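Local structure of DyP2 (Amycolatopsis sp. ATCC 39116, 4G2C) at residues L276-R281 with R396-G402; W156-Y160 with M476-E480; K147-P151 with G445-R449. The protein is a haem-containing dye-decolorizing peroxidase from a lignin-reactive bacterium, probably oxidising dyes and other substrates with peroxide. One frame throughout, in Å; residues are numbered along the deposited sequence.

Contact 1: L276-R281 with R396-G402; sequences LEQNVR and RPAKDVG. With HEM (protoporphyrin IX containing Fe), chain C.
Glu277 reaches to the segment 396-402 and takes the amide of Asp400: N to OE2 is 3.0 Å, and the N-H arrives from above the carboxylate plane, 58° out of it. CG lies anti to the backbone N of Glu277 (chi1 -166°) and the chain runs on extended, which carries the carboxylate alongside Lys399 CB. The same OE2 has Asp400 OD1 3.6 Å away, a like charge that may raise the proton affinity of either group. A water lies within bonding reach of OE1 and Ala398 O.

Next to it, the backbone of Gln278 is tied to Val401, N to O 3.0 Å and nearly straight. Gly402, paired with Glu277 in antiparallel, non-hydrogen-bonded fashion, lies where a CB would run into Leu276 O, and its CA sits 3.2 Å from Gln278 OE1. At the far end Arg281 N donates to Pro397 O over 2.9 Å. Val280 packs CG1 on Arg396 CB at 3.5 Å, while Ala398 CB lies over one face of the Arg281 guanidinium.

Leu276 and Gln278 belong to the haem pocket: Gln278 NE2 rests 3.4 Å from the methyl CMB and Leu276 CD1 lies near CAB, so the strand end pairing with Val401 and Gly402 also lines that pocket. Outer partners position these groups: Leu282 N bonds to OD1 of Asn279, an N-cap; Glu213 bonds Gln278 NE2; Asp385 and Ala389 hold Arg396. The contact spans the end of strand 267-278 and the start of helix 280-293, beside the loop entering strand 402-409, with Leu276 and Glu277 touching strand 474-484.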
loop_
_atom_site.group_PDB
_atom_site.type_symbol
_atom_site.label_atom_id
_atom_site.label_comp_id
_atom_site.label_asym_id
_atom_site.label_seq_id
_atom_site.Cartn_x
_atom_site.Cartn_y
_atom_site.Cartn_z
ATOM N N LEU A 276 1.310 0.493 -10.967
ATOM C CA LEU A 276 2.578 -0.216 -11.096
ATOM C C LEU A 276 2.366 -1.468 -11.928
ATOM O O LEU A 276 1.674 -2.400 -11.514
ATOM C CB LEU A 276 3.135 -0.589 -9.712
ATOM C CG LEU A 276 3.248 0.576 -8.724
ATOM C CD1 LEU A 276 3.667 0.105 -7.331
ATOM C CD2 LEU A 276 4.219 1.640 -9.233
ATOM N N GLU A 277 2.964 -1.489 -13.105
ATOM C CA GLU A 277 2.822 -2.642 -13.971
ATOM C C GLU A 277 3.805 -3.724 -13.563
ATOM O O GLU A 277 4.982 -3.452 -13.305
ATOM C CB GLU A 277 3.030 -2.256 -15.437
ATOM C CG GLU A 277 2.568 -3.341 -16.411
ATOM C CD GLU A 277 2.838 -2.965 -17.850
ATOM O OE1 GLU A 277 4.021 -2.966 -18.251
ATOM O OE2 GLU A 277 1.867 -2.662 -18.573
ATOM N N GLN A 278 3.309 -4.953 -13.512
ATOM C CA GLN A 278 4.113 -6.115 -13.156
ATOM C C GLN A 278 4.375 -7.042 -14.357
ATOM O O GLN A 278 3.454 -7.669 -14.876
ATOM C CB GLN A 278 3.389 -6.915 -12.074
ATOM C CG GLN A 278 3.196 -6.172 -10.751
ATOM C CD GLN A 278 2.570 -7.068 -9.693
ATOM O OE1 GLN A 278 1.358 -7.028 -9.461
ATOM N NE2 GLN A 278 3.390 -7.887 -9.057
ATOM N N ASN A 279 5.626 -7.129 -14.794
ATOM C CA ASN A 279 6.012 -8.119 -15.782
ATOM C C ASN A 279 6.295 -9.439 -15.057
ATOM O O ASN A 279 7.440 -9.737 -14.698
ATOM C CB ASN A 279 7.241 -7.643 -16.562
ATOM C CG ASN A 279 7.618 -8.581 -17.708
ATOM O OD1 ASN A 279 7.341 -9.777 -17.674
ATOM N ND2 ASN A 279 8.247 -8.027 -18.729
ATOM N N VAL A 280 5.235 -10.204 -14.819
ATOM C CA VAL A 280 5.324 -11.463 -14.102
ATOM C C VAL A 280 6.299 -12.401 -14.787
ATOM O O VAL A 280 7.123 -13.052 -14.133
ATOM C CB VAL A 280 3.966 -12.135 -14.020
ATOM C CG1 VAL A 280 4.072 -13.458 -13.246
ATOM C CG2 VAL A 280 2.975 -11.196 -13.375
ATOM N N ARG A 281 6.219 -12.446 -16.114
ATOM C CA ARG A 281 7.115 -13.280 -16.901
ATOM C C ARG A 281 8.578 -13.069 -16.514
ATOM O O ARG A 281 9.310 -14.020 -16.228
ATOM C CB ARG A 281 6.916 -13.023 -18.401
ATOM C CG ARG A 281 7.932 -13.748 -19.301
ATOM C CD ARG A 281 7.328 -14.156 -20.660
ATOM N NE ARG A 281 7.183 -13.053 -21.617
ATOM C CZ ARG A 281 6.087 -12.815 -22.348
ATOM N NH1 ARG A 281 5.005 -13.592 -22.230
ATOM N NH2 ARG A 281 6.067 -11.788 -23.197
ATOM N N ARG A 396 3.392 -16.758 -18.131
ATOM C CA ARG A 396 2.949 -15.633 -17.307
ATOM C C ARG A 396 2.802 -14.345 -18.124
ATOM O O ARG A 396 3.554 -14.104 -19.059
ATOM C CB ARG A 396 3.921 -15.388 -16.147
ATOM C CG ARG A 396 4.293 -16.628 -15.345
ATOM C CD ARG A 396 3.103 -17.203 -14.619
ATOM N NE ARG A 396 3.521 -18.278 -13.725
ATOM C CZ ARG A 396 2.695 -19.010 -12.985
ATOM N NH1 ARG A 396 1.385 -18.793 -13.030
ATOM N NH2 ARG A 396 3.181 -19.961 -12.201
ATOM N N PRO A 397 1.839 -13.495 -17.755
ATOM C CA PRO A 397 1.730 -12.205 -18.444
ATOM C C PRO A 397 3.003 -11.378 -18.277
ATOM O O PRO A 397 3.768 -11.590 -17.339
ATOM C CB PRO A 397 0.562 -11.528 -17.732
ATOM C CG PRO A 397 0.444 -12.246 -16.422
ATOM C CD PRO A 397 0.844 -13.643 -16.684
ATOM N N ALA A 398 3.234 -10.458 -19.200
ATOM C CA ALA A 398 4.395 -9.580 -19.127
ATOM C C ALA A 398 3.978 -8.117 -18.950
ATOM O O ALA A 398 4.814 -7.273 -18.627
ATOM C CB ALA A 398 5.268 -9.742 -20.370
ATOM N N LYS A 399 2.694 -7.824 -19.155
ATOM C CA LYS A 399 2.191 -6.446 -19.055
ATOM C C LYS A 399 0.692 -6.388 -18.812
ATOM O O LYS A 399 0.006 -7.401 -18.898
ATOM C CB LYS A 399 2.518 -5.657 -20.325
ATOM C CG LYS A 399 1.896 -6.243 -21.595
ATOM C CD LYS A 399 2.164 -5.358 -22.808
ATOM C CE LYS A 399 1.572 -5.966 -24.090
ATOM N NZ LYS A 399 1.575 -5.002 -25.233
ATOM N N ASP A 400 0.194 -5.186 -18.515
ATOM C CA ASP A 400 -1.248 -4.919 -18.406
ATOM C C ASP A 400 -1.926 -5.616 -17.235
ATOM O O ASP A 400 -3.159 -5.683 -17.169
ATOM C CB ASP A 400 -1.981 -5.268 -19.705
ATOM C CG ASP A 400 -1.683 -4.290 -20.819
ATOM O OD1 ASP A 400 -1.053 -3.250 -20.549
ATOM O OD2 ASP A 400 -2.091 -4.557 -21.967
ATOM N N VAL A 401 -1.109 -6.154 -16.340
ATOM C CA VAL A 401 -1.550 -6.545 -15.011
ATOM C C VAL A 401 -0.563 -5.891 -14.042
ATOM O O VAL A 401 0.528 -5.457 -14.443
ATOM C CB VAL A 401 -1.447 -8.065 -14.797
ATOM C CG1 VAL A 401 -2.268 -8.837 -15.844
ATOM C CG2 VAL A 401 0.022 -8.478 -14.826
ATOM N N GLY A 402 -0.927 -5.826 -12.769
ATOM C CA GLY A 402 -0.032 -5.246 -11.794
ATOM C C GLY A 402 -0.740 -4.735 -10.571
ATOM O O GLY A 402 -1.797 -5.260 -10.186
HETATM C CHA HEM C . 4.954 -5.981 1.878
HETATM C CHB HEM C . 4.752 -6.887 -2.893
HETATM C CHC HEM C . 4.978 -2.134 -3.866
HETATM C CHD HEM C . 5.968 -1.315 0.800
HETATM C C1A HEM C . 4.862 -6.642 0.677
HETATM C C2A HEM C . 4.715 -8.074 0.519
HETATM C C3A HEM C . 4.655 -8.315 -0.797
HETATM C C4A HEM C . 4.759 -7.055 -1.511
HETATM C CMA HEM C . 4.501 -9.692 -1.464
HETATM C CAA HEM C . 4.640 -9.100 1.685
HETATM C CBA HEM C . 3.197 -9.186 2.193
HETATM C CGA HEM C . 2.894 -8.125 3.226
HETATM O O1A HEM C . 3.617 -8.013 4.234
HETATM O O2A HEM C . 1.915 -7.369 3.057
HETATM C C1B HEM C . 4.803 -5.693 -3.597
HETATM C C2B HEM C . 4.733 -5.506 -5.046
HETATM C C3B HEM C . 4.796 -4.182 -5.294
HETATM C C4B HEM C . 4.886 -3.491 -4.031
HETATM C CMB HEM C . 4.634 -6.649 -6.087
HETATM C CAB HEM C . 4.746 -3.437 -6.646
HETATM C CBB HEM C . 4.237 -4.020 -7.734
HETATM C C1C HEM C . 5.345 -1.509 -2.695
HETATM C C2C HEM C . 5.746 -0.117 -2.561
HETATM C C3C HEM C . 6.001 0.106 -1.261
HETATM C C4C HEM C . 5.777 -1.134 -0.545
HETATM C CMC HEM C . 5.818 0.924 -3.715
HETATM C CAC HEM C . 6.498 1.419 -0.610
HETATM C CBC HEM C . 7.108 2.371 -1.334
HETATM C C1D HEM C . 5.734 -2.466 1.521
HETATM C C2D HEM C . 5.728 -2.529 2.959
HETATM C C3D HEM C . 5.393 -3.979 3.271
HETATM C C4D HEM C . 5.250 -4.648 2.017
HETATM C CMD HEM C . 5.985 -1.374 3.942
HETATM C CAD HEM C . 5.276 -4.634 4.633
HETATM C CBD HEM C . 6.711 -4.799 5.091
HETATM C CGD HEM C . 6.597 -5.307 6.501
HETATM O O1D HEM C . 5.944 -4.612 7.324
HETATM O O2D HEM C . 7.121 -6.423 6.764
HETATM N NA HEM C . 4.876 -6.054 -0.566
HETATM N NB HEM C . 4.891 -4.439 -3.025
HETATM N NC HEM C . 5.378 -2.100 -1.442
HETATM N ND HEM C . 5.450 -3.729 1.012
HETATM FE FE HEM C . 5.326 -4.150 -1.082
HETATM O O HOH W 1 5.646 -4.812 -18.078
#

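Contact 2: W156-Y160 with M476-E480; sequences WEGHY and MKGGE
Trp156 lays its indole along residues 476-480 of strand 474-484, joining the loop between helix 145-148 and strand 166-172, in the DyP barrel domain, to the other large sheet. Its CB starts 3.4 Å from Lys477 O; with CG anti to the carbonyl carbon (chi1 -68°), the ring is brought against the two glycines. CD2 meets Gly478 CA at 3.5 Å, in a CH-pi contact over the face of the five-membered ring. CE3 continues over Gly478 CA and Gly479 N, CZ3 comes 3.5 Å from Gly479 O, and CZ2 packs on Met476 CE. The ring nitrogen NE1 has a weak bond to Pro151 O.

Tyr160 comes at the same glycines, Gly478 C lying over one face of its ring; its hydroxyl is bonded to Glu199. Glu157 N donates to Lys477 O at 2.8 Å, and a water joins Tyr160 O to Gly479 O. Glu157 OE1 is paired with Lys275, and OE2 stays 4.5 Å from Lys477 NZ.

The chemistry is therefore mainly two aromatic rings packed on bare glycine backbone, fixed by one direct backbone bond; the Glu157-Lys477 attraction is probably secondary, since a water, weakly bonded to the glutamate, lies between the charged atoms.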
loop_
_atom_site.group_PDB
_atom_site.type_symbol
_atom_site.label_atom_id
_atom_site.label_comp_id
_atom_site.label_asym_id
_atom_site.label_seq_id
_atom_site.Cartn_x
_atom_site.Cartn_y
_atom_site.Cartn_z
ATOM N N TRP A 156 4.563 8.189 -18.857
ATOM C CA TRP A 156 3.372 7.736 -18.135
ATOM C C TRP A 156 2.211 7.505 -19.092
ATOM O O TRP A 156 2.182 8.064 -20.179
ATOM C CB TRP A 156 2.934 8.781 -17.110
ATOM C CG TRP A 156 3.858 8.980 -15.951
ATOM C CD1 TRP A 156 5.092 8.432 -15.774
ATOM C CD2 TRP A 156 3.609 9.790 -14.797
ATOM N NE1 TRP A 156 5.631 8.852 -14.581
ATOM C CE2 TRP A 156 4.744 9.693 -13.964
ATOM C CE3 TRP A 156 2.542 10.601 -14.393
ATOM C CZ2 TRP A 156 4.833 10.358 -12.740
ATOM C CZ3 TRP A 156 2.637 11.279 -13.182
ATOM C CH2 TRP A 156 3.772 11.148 -12.371
ATOM N N GLU A 157 1.239 6.693 -18.687
ATOM C CA GLU A 157 0.008 6.579 -19.468
ATOM C C GLU A 157 -0.685 7.942 -19.573
ATOM O O GLU A 157 -0.542 8.807 -18.696
ATOM C CB GLU A 157 -0.926 5.497 -18.900
ATOM C CG GLU A 157 -0.302 4.088 -18.915
ATOM C CD GLU A 157 -1.213 2.986 -18.376
ATOM O OE1 GLU A 157 -2.294 3.291 -17.836
ATOM O OE2 GLU A 157 -0.839 1.799 -18.504
ATOM N N GLY A 158 -1.428 8.122 -20.662
ATOM C CA GLY A 158 -1.994 9.409 -21.026
ATOM C C GLY A 158 -2.772 10.123 -19.938
ATOM O O GLY A 158 -2.540 11.306 -19.688
ATOM N N HIS A 159 -3.691 9.418 -19.282
ATOM C CA HIS A 159 -4.519 10.065 -18.262
ATOM C C HIS A 159 -3.747 10.595 -17.042
ATOM O O HIS A 159 -4.193 11.547 -16.410
ATOM C CB HIS A 159 -5.722 9.196 -17.854
ATOM C CG HIS A 159 -5.368 7.791 -17.466
ATOM N ND1 HIS A 159 -4.707 6.924 -18.314
ATOM C CD2 HIS A 159 -5.606 7.096 -16.326
ATOM C CE1 HIS A 159 -4.545 5.758 -17.709
ATOM N NE2 HIS A 159 -5.087 5.835 -16.503
ATOM N N TYR A 160 -2.582 10.015 -16.744
ATOM C CA TYR A 160 -1.744 10.490 -15.633
ATOM C C TYR A 160 -0.900 11.708 -16.010
ATOM O O TYR A 160 -0.292 12.347 -15.144
ATOM C CB TYR A 160 -0.865 9.363 -15.056
ATOM C CG TYR A 160 -1.688 8.221 -14.484
ATOM C CD1 TYR A 160 -2.400 8.381 -13.304
ATOM C CD2 TYR A 160 -1.778 7.001 -15.134
ATOM C CE1 TYR A 160 -3.178 7.347 -12.780
ATOM C CE2 TYR A 160 -2.550 5.954 -14.612
ATOM C CZ TYR A 160 -3.252 6.144 -13.439
ATOM O OH TYR A 160 -4.027 5.131 -12.911
ATOM N N MET A 476 6.417 1.942 -13.053
ATOM C CA MET A 476 5.506 3.017 -12.663
ATOM C C MET A 476 4.866 3.623 -13.915
ATOM O O MET A 476 5.571 4.159 -14.778
ATOM C CB MET A 476 6.284 4.084 -11.875
ATOM C CG MET A 476 5.654 5.472 -11.798
ATOM S SD MET A 476 4.092 5.440 -10.920
ATOM C CE MET A 476 3.829 7.194 -10.650
ATOM N N LYS A 477 3.537 3.540 -14.005
ATOM C CA LYS A 477 2.810 3.969 -15.208
ATOM C C LYS A 477 2.150 5.334 -15.049
ATOM O O LYS A 477 1.545 5.848 -15.989
ATOM C CB LYS A 477 1.729 2.948 -15.584
ATOM C CG LYS A 477 2.244 1.549 -15.819
ATOM C CD LYS A 477 3.262 1.513 -16.950
ATOM C CE LYS A 477 2.601 1.707 -18.304
ATOM N NZ LYS A 477 3.573 1.420 -19.404
ATOM N N GLY A 478 2.244 5.903 -13.852
ATOM C CA GLY A 478 1.618 7.180 -13.563
ATOM C C GLY A 478 0.905 7.135 -12.221
ATOM O O GLY A 478 0.509 6.066 -11.747
ATOM N N GLY A 479 0.726 8.300 -11.609
ATOM C CA GLY A 479 0.114 8.374 -10.295
ATOM C C GLY A 479 -0.022 9.805 -9.848
ATOM O O GLY A 479 0.388 10.711 -10.581
ATOM N N GLU A 480 -0.600 10.019 -8.661
ATOM C CA GLU A 480 -0.763 11.379 -8.121
ATOM C C GLU A 480 -0.950 11.367 -6.608
ATOM O O GLU A 480 -1.256 10.319 -6.022
ATOM C CB GLU A 480 -1.942 12.096 -8.818
ATOM C CG GLU A 480 -2.197 13.534 -8.369
ATOM C CD GLU A 480 -0.978 14.454 -8.508
ATOM O OE1 GLU A 480 -0.805 15.083 -9.575
ATOM O OE2 GLU A 480 -0.201 14.569 -7.540
HETATM O O HOH W 2 1.009 1.131 -21.199
HETATM O O HOH W 3 -0.702 12.721 -12.552
#

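Contact 3: K147-P151 with G445-R449; sequences KLADP and GQGAR. With ACT (acetate ion), chain B; ACT (acetate ion), chain M.
A single polar side chain, Gln446, makes most of this contact: it reaches from the loop between helix 416-424 and strand 453-454 to the turn that ends helix 145-148, and its amide nitrogen binds two oxygens there. NE2 donates to Leu148 O at 2.9 Å and to Asp150 OD1 at 2.6 Å. The second bond is almost straight, with an N-H...O angle of 176°, and meets the carboxylate on its anti side; the first is more bent and comes from above the carbonyl plane of Leu148. Both oxygens lie close to the amide plane of Gln446, whereas the carboxylate plane of Asp150 stands nearly perpendicular to it, at 89°.

The side chain reaches this place because CG is anti to the carbonyl carbon (chi1 -66°) and the chain beyond it is extended. On the way, CB packs against Ala149 CB at 3.9 Å. Ala149 closes the helix in a Schellman motif with positive phi, a turn consistent with Leu148 O and Asp150 OD1 converging on the one nitrogen. Gln446 OE1 lies 4.0 Å from Pro151 CD.

The outer shell fixes both sides. Asp150 OD1 also forms a salt bridge with Arg274, and Asn425 bonds both Leu148 O and the backbone N of Gln446, so the residue just after helix 416-424 is tied to both sides. With an alanine here the amide is gone, and Leu148 O and Asp150 OD1, without their shared donor, would probably hold the turn less firmly, with a gap opened beside Pro151.

Chemically, this is a neutral amide serving a helix-end carbonyl and a charged carboxylate together; Arg274 probably helps keep Asp150 ionised, which would strengthen the short bond from Gln446.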
loop_
_atom_site.group_PDB
_atom_site.type_symbol
_atom_site.label_atom_id
_atom_site.label_comp_id
_atom_site.label_asym_id
_atom_site.label_seq_id
_atom_site.Cartn_x
_atom_site.Cartn_y
_atom_site.Cartn_z
ATOM N N LYS A 147 13.310 12.685 -7.606
ATOM C CA LYS A 147 13.820 12.136 -6.350
ATOM C C LYS A 147 13.481 10.644 -6.150
ATOM O O LYS A 147 14.172 9.939 -5.406
ATOM C CB LYS A 147 13.368 12.977 -5.158
ATOM C CG LYS A 147 11.913 12.783 -4.776
ATOM C CD LYS A 147 11.524 13.707 -3.627
ATOM C CE LYS A 147 10.055 13.571 -3.297
ATOM N NZ LYS A 147 9.614 14.554 -2.256
ATOM N N LEU A 148 12.445 10.167 -6.837
ATOM C CA LEU A 148 12.017 8.770 -6.726
ATOM C C LEU A 148 12.644 7.896 -7.809
ATOM O O LEU A 148 12.492 6.664 -7.800
ATOM C CB LEU A 148 10.490 8.670 -6.822
ATOM C CG LEU A 148 9.714 9.476 -5.778
ATOM C CD1 LEU A 148 8.209 9.395 -6.028
ATOM C CD2 LEU A 148 10.067 9.007 -4.369
ATOM N N ALA A 149 13.353 8.547 -8.729
ATOM C CA ALA A 149 13.884 7.903 -9.925
ATOM C C ALA A 149 12.778 7.267 -10.757
ATOM O O ALA A 149 12.969 6.206 -11.340
ATOM C CB ALA A 149 14.992 6.866 -9.566
ATOM N N ASP A 150 11.613 7.909 -10.786
ATOM C CA ASP A 150 10.492 7.470 -11.619
ATOM C C ASP A 150 10.761 7.703 -13.107
ATOM O O ASP A 150 11.557 8.562 -13.488
ATOM C CB ASP A 150 9.214 8.242 -11.257
ATOM C CG ASP A 150 8.469 7.639 -10.075
ATOM O OD1 ASP A 150 8.686 6.438 -9.742
ATOM O OD2 ASP A 150 7.651 8.371 -9.482
ATOM N N PRO A 151 10.089 6.938 -13.961
ATOM C CA PRO A 151 10.145 7.337 -15.365
ATOM C C PRO A 151 9.595 8.757 -15.521
ATOM O O PRO A 151 8.689 9.146 -14.770
ATOM C CB PRO A 151 9.239 6.315 -16.064
ATOM C CG PRO A 151 8.642 5.449 -14.946
ATOM C CD PRO A 151 9.508 5.603 -13.763
ATOM N N GLY A 445 12.764 -1.260 -6.386
ATOM C CA GLY A 445 13.890 -0.340 -6.482
ATOM C C GLY A 445 14.019 0.319 -7.854
ATOM O O GLY A 445 13.891 -0.353 -8.892
ATOM N N GLN A 446 14.278 1.631 -7.857
ATOM C CA GLN A 446 14.386 2.395 -9.097
ATOM C C GLN A 446 15.751 3.060 -9.231
ATOM O O GLN A 446 16.368 3.456 -8.239
ATOM C CB GLN A 446 13.241 3.415 -9.220
ATOM C CG GLN A 446 11.888 2.733 -9.375
ATOM C CD GLN A 446 10.720 3.669 -9.738
ATOM O OE1 GLN A 446 9.826 3.267 -10.477
ATOM N NE2 GLN A 446 10.712 4.888 -9.199
ATOM N N GLY A 447 16.221 3.165 -10.467
ATOM C CA GLY A 447 17.557 3.645 -10.742
ATOM C C GLY A 447 18.474 2.505 -11.161
ATOM O O GLY A 447 18.018 1.357 -11.368
ATOM N N ALA A 448 19.767 2.817 -11.277
ATOM C CA ALA A 448 20.772 1.833 -11.686
ATOM C C ALA A 448 20.862 0.688 -10.673
ATOM O O ALA A 448 20.772 0.910 -9.473
ATOM C CB ALA A 448 22.126 2.500 -11.869
ATOM N N ARG A 449 21.016 -0.531 -11.175
ATOM C CA ARG A 449 21.090 -1.735 -10.356
ATOM C C ARG A 449 22.400 -2.460 -10.628
ATOM O O ARG A 449 22.983 -2.316 -11.708
ATOM C CB ARG A 449 19.935 -2.678 -10.716
ATOM C CG ARG A 449 18.525 -2.164 -10.354
ATOM C CD ARG A 449 17.449 -3.231 -10.601
ATOM N NE ARG A 449 16.134 -2.814 -10.124
ATOM C CZ ARG A 449 15.173 -3.651 -9.736
ATOM N NH1 ARG A 449 15.366 -4.974 -9.752
ATOM N NH2 ARG A 449 14.018 -3.163 -9.309
HETATM C C ACT B . 7.534 16.270 -4.700
HETATM O O ACT B . 6.273 16.167 -4.867
HETATM O OXT ACT B . 8.097 15.378 -4.019
HETATM C CH3 ACT B . 8.354 17.405 -5.264
HETATM C C ACT M . 12.084 12.444 0.614
HETATM O O ACT M . 11.652 13.029 -0.420
HETATM O OXT ACT M . 13.182 12.825 1.087
HETATM C CH3 ACT M . 11.328 11.352 1.286
#

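Contacts 1 and 2 share one antiparallel sheet, in which strands 267-278 and 474-484 are neighbours, and they touch through Leu276 on Met476 and Glu277 on Lys477; their centres are 16 Å apart. Contact 3 is 16 Å from contact 2 and 19 Å from contact 1, between centres. It meets contact 2 at Met476, which packs on Asp150, Pro151 and Gln446. Along the chain, contact 1 is nested within the loops closed by contacts 2 and 3, while those two cross, 147-151 and 156-160 preceding 445-449 and 476-480. Contacts 2 and 3 join the DyP alpha+beta barrel domain to later parts of the chain, while contact 1 holds the haem-pocket residues Leu276 and Gln278.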